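Long-range contact in glucose dehydrogenase (Haloferax mediterranei, PDB 2B5W), which oxidises D-glucose and several other aldose sugars with NAD(P)+, preferring NADP+, as a zinc-dependent homodimeric dehydrogenase: residues N201-G206 against T224-R229. The protein carries 1 engineered substitution. Residues are numbered along the deposited sequence; the frame is centred on the assembly and turned at random.
Sequences NLYCLG and TYVDSR. With NAP (NADP nicotinamide-adenine-dinucleotide phosphate), chain I.
L205 and V226 meet on one face of the parallel strand pair 201-206 and 224-227. L205 CD1 lies 3.6 Å from V226 CG1. The same methyl touches S228 CB, while the other, CD2, approaches C2A of the NADP adenine. On the same face Y203 and T224 lie side by side, with ring atom Y203 CD2 3.6 Å from T224 CB. V226 CG2 sits farther off, at the edge of the Y203 ring. Y203 OH is hydrogen-bonded to E241. Y225 turns to the other face, where its CE1 packs 3.8 Å from G206 CA and its OH is hydrogen-bonded to R208 O.

Five backbone hydrogen bonds join the two segments. The last, S228 N to G206 O at 2.9 Å, carries the pairing just past the strand end. There S228 OG, between the backbone N and the carbonyl carbon (chi1 65°), donates to the adenine: S228 OG to N1A of NADP is 2.7 Å.

D227 positions the turn that follows. Its OD1 accepts from R229 N, which closes an Asx turn, and from R229 NE at 3.0 Å. R229 NH2 forms a salt bridge with D227 OD2, and the guanidinium thus grips the carboxylate side-on; NH2 also pairs with D209. An alanine in place of this aspartate would probably leave R229 N and NE without their acceptor and NH2 with D209 as its remaining charged partner, the guanidinium less firmly held.

Helix 213-220 links the strands and packs on C204 and Y225. This is a right-handed beta-alpha-beta unit of the Rossmann fold, its strand ends forming part of the adenine pocket.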
loop_
_atom_site.group_PDB
_atom_site.type_symbol
_atom_site.label_atom_id
_atom_site.label_comp_id
_atom_site.label_asym_id
_atom_site.label_seq_id
_atom_site.Cartn_x
_atom_site.Cartn_y
_atom_site.Cartn_z
ATOM N N ASN A 201 17.789 12.622 -5.425
ATOM C CA ASN A 201 18.819 11.594 -5.246
ATOM C C ASN A 201 18.292 10.244 -5.700
ATOM O O ASN A 201 17.270 9.761 -5.200
ATOM C CB ASN A 201 19.272 11.514 -3.800
ATOM C CG ASN A 201 19.817 12.814 -3.308
ATOM O OD1 ASN A 201 19.262 13.437 -2.398
ATOM N ND2 ASN A 201 20.861 13.266 -3.934
ATOM N N LEU A 202 18.948 9.680 -6.703
ATOM C CA LEU A 202 18.564 8.412 -7.298
ATOM C C LEU A 202 19.599 7.294 -7.067
ATOM O O LEU A 202 20.812 7.521 -7.096
ATOM C CB LEU A 202 18.327 8.595 -8.803
ATOM C CG LEU A 202 17.313 9.638 -9.222
ATOM C CD1 LEU A 202 17.416 9.839 -10.754
ATOM C CD2 LEU A 202 15.938 9.289 -8.756
ATOM N N TYR A 203 19.096 6.077 -6.946
ATOM C CA TYR A 203 19.893 4.894 -6.601
ATOM C C TYR A 203 19.366 3.717 -7.394
ATOM O O TYR A 203 18.169 3.646 -7.656
ATOM C CB TYR A 203 19.764 4.648 -5.113
ATOM C CG TYR A 203 20.255 5.791 -4.254
ATOM C CD1 TYR A 203 19.422 6.835 -3.918
ATOM C CD2 TYR A 203 21.550 5.786 -3.714
ATOM C CE1 TYR A 203 19.827 7.890 -3.126
ATOM C CE2 TYR A 203 21.962 6.835 -2.910
ATOM C CZ TYR A 203 21.110 7.889 -2.631
ATOM O OH TYR A 203 21.506 8.940 -1.837
ATOM N N CYS A 204 20.223 2.790 -7.792
ATOM C CA CYS A 204 19.776 1.599 -8.510
ATOM C C CYS A 204 20.592 0.380 -8.060
ATOM O O CYS A 204 21.805 0.441 -8.019
ATOM C CB CYS A 204 19.827 1.773 -10.010
ATOM S SG CYS A 204 19.288 0.390 -10.981
ATOM N N LEU A 205 19.892 -0.680 -7.694
ATOM C CA LEU A 205 20.495 -1.918 -7.181
ATOM C C LEU A 205 20.778 -2.904 -8.294
ATOM O O LEU A 205 19.906 -3.236 -9.100
ATOM C CB LEU A 205 19.539 -2.584 -6.192
ATOM C CG LEU A 205 20.124 -3.722 -5.333
ATOM C CD1 LEU A 205 20.824 -3.137 -4.132
ATOM C CD2 LEU A 205 19.007 -4.700 -4.922
ATOM N N GLY A 206 21.991 -3.462 -8.287
ATOM C CA GLY A 206 22.382 -4.533 -9.185
ATOM C C GLY A 206 23.397 -5.431 -8.470
ATOM O O GLY A 206 23.642 -5.227 -7.289
ATOM N N THR A 224 23.323 6.596 -8.148
ATOM C CA THR A 224 24.302 5.781 -7.461
ATOM C C THR A 224 24.017 4.309 -7.654
ATOM O O THR A 224 22.899 3.814 -7.370
ATOM C CB THR A 224 24.283 6.107 -5.963
ATOM O OG1 THR A 224 24.735 7.448 -5.723
ATOM C CG2 THR A 224 25.223 5.163 -5.194
ATOM N N TYR A 225 25.038 3.573 -8.082
ATOM C CA TYR A 225 24.986 2.133 -8.235
ATOM C C TYR A 225 25.211 1.437 -6.902
ATOM O O TYR A 225 26.218 1.675 -6.221
ATOM C CB TYR A 225 25.994 1.630 -9.305
ATOM C CG TYR A 225 26.211 0.131 -9.304
ATOM C CD1 TYR A 225 25.152 -0.758 -9.464
ATOM C CD2 TYR A 225 27.486 -0.434 -9.127
ATOM C CE1 TYR A 225 25.344 -2.131 -9.451
ATOM C CE2 TYR A 225 27.671 -1.781 -9.112
ATOM C CZ TYR A 225 26.603 -2.654 -9.274
ATOM O OH TYR A 225 26.782 -4.009 -9.271
ATOM N N VAL A 226 24.231 0.648 -6.496
ATOM C CA VAL A 226 24.284 -0.125 -5.253
ATOM C C VAL A 226 24.408 -1.590 -5.612
ATOM O O VAL A 226 23.514 -2.228 -6.156
ATOM C CB VAL A 226 23.038 0.139 -4.341
ATOM C CG1 VAL A 226 23.199 -0.616 -3.013
ATOM C CG2 VAL A 226 22.862 1.599 -4.108
ATOM N N ASP A 227 25.583 -2.150 -5.318
ATOM C CA ASP A 227 25.831 -3.540 -5.549
ATOM C C ASP A 227 25.355 -4.302 -4.329
ATOM O O ASP A 227 25.858 -4.083 -3.250
ATOM C CB ASP A 227 27.343 -3.729 -5.732
ATOM C CG ASP A 227 27.747 -5.144 -5.970
ATOM O OD1 ASP A 227 26.952 -6.117 -5.875
ATOM O OD2 ASP A 227 28.946 -5.390 -6.331
ATOM N N SER A 228 24.351 -5.142 -4.515
ATOM C CA SER A 228 23.688 -5.842 -3.427
ATOM C C SER A 228 24.587 -6.858 -2.728
ATOM O O SER A 228 24.295 -7.282 -1.621
ATOM C CB SER A 228 22.455 -6.555 -3.927
ATOM O OG SER A 228 22.712 -7.589 -4.841
ATOM N N ARG A 229 25.650 -7.265 -3.410
ATOM C CA ARG A 229 26.666 -8.154 -2.800
ATOM C C ARG A 229 27.491 -7.436 -1.734
ATOM O O ARG A 229 28.068 -8.057 -0.843
ATOM C CB ARG A 229 27.548 -8.703 -3.898
ATOM C CG ARG A 229 26.789 -9.528 -4.960
ATOM C CD ARG A 229 27.601 -9.894 -6.145
ATOM N NE ARG A 229 28.086 -8.692 -6.803
ATOM C CZ ARG A 229 29.011 -8.678 -7.741
ATOM N NH1 ARG A 229 29.542 -9.808 -8.173
ATOM N NH2 ARG A 229 29.379 -7.519 -8.270
HETATM P PA NAP I . 15.355 -8.855 -15.921
HETATM O O1A NAP I . 15.497 -10.274 -15.641
HETATM O O2A NAP I . 15.961 -8.436 -17.268
HETATM O O5B NAP I . 16.045 -7.979 -14.805
HETATM C C5B NAP I . 16.083 -8.311 -13.444
HETATM C C4B NAP I . 17.403 -7.718 -13.002
HETATM O O4B NAP I . 17.448 -7.778 -11.594
HETATM C C3B NAP I . 18.632 -8.467 -13.552
HETATM O O3B NAP I . 19.498 -7.629 -14.301
HETATM C C2B NAP I . 19.312 -9.015 -12.296
HETATM O O2B NAP I . 20.728 -8.924 -12.296
HETATM C C1B NAP I . 18.757 -8.132 -11.204
HETATM N N9A NAP I . 18.702 -8.830 -9.934
HETATM C C8A NAP I . 18.017 -9.991 -9.660
HETATM N N7A NAP I . 18.230 -10.312 -8.369
HETATM C C5A NAP I . 19.088 -9.383 -7.829
HETATM C C6A NAP I . 19.663 -9.201 -6.568
HETATM N N6A NAP I . 19.486 -10.074 -5.554
HETATM N N1A NAP I . 20.492 -8.125 -6.351
HETATM C C2A NAP I . 20.742 -7.206 -7.349
HETATM N N3A NAP I . 20.185 -7.374 -8.604
HETATM C C4A NAP I . 19.364 -8.429 -8.828
HETATM O O3 NAP I . 13.820 -8.456 -16.072
HETATM P PN NAP I . 13.108 -7.076 -16.531
HETATM O O1N NAP I . 13.876 -5.874 -16.098
HETATM O O2N NAP I . 12.580 -7.150 -17.931
HETATM O O5D NAP I . 11.966 -7.384 -15.456
HETATM C C5D NAP I . 12.182 -7.132 -14.082
HETATM C C4D NAP I . 11.122 -7.830 -13.232
HETATM O O4D NAP I . 9.856 -7.233 -13.528
HETATM C C3D NAP I . 10.978 -9.327 -13.522
HETATM O O3D NAP I . 10.790 -10.057 -12.326
HETATM C C2D NAP I . 9.744 -9.381 -14.417
HETATM O O2D NAP I . 9.078 -10.617 -14.444
HETATM C C1D NAP I . 8.903 -8.254 -13.820
HETATM N N1N NAP I . 7.940 -7.612 -14.723
HETATM C C2N NAP I . 6.706 -7.405 -14.189
HETATM C C3N NAP I . 5.764 -6.731 -14.913
HETATM C C7N NAP I . 4.501 -6.391 -14.178
HETATM O O7N NAP I . 3.523 -5.893 -15.033
HETATM N N7N NAP I . 4.415 -6.586 -12.833
HETATM C C4N NAP I . 6.013 -6.279 -16.215
HETATM C C5N NAP I . 7.281 -6.488 -16.743
HETATM C C6N NAP I . 8.258 -7.137 -15.974
HETATM P P2B NAP I . 21.681 -10.151 -12.866
HETATM O O1X NAP I . 21.530 -10.329 -14.287
HETATM O O2X NAP I . 23.093 -9.692 -12.445
HETATM O O3X NAP I . 21.313 -11.444 -12.132
#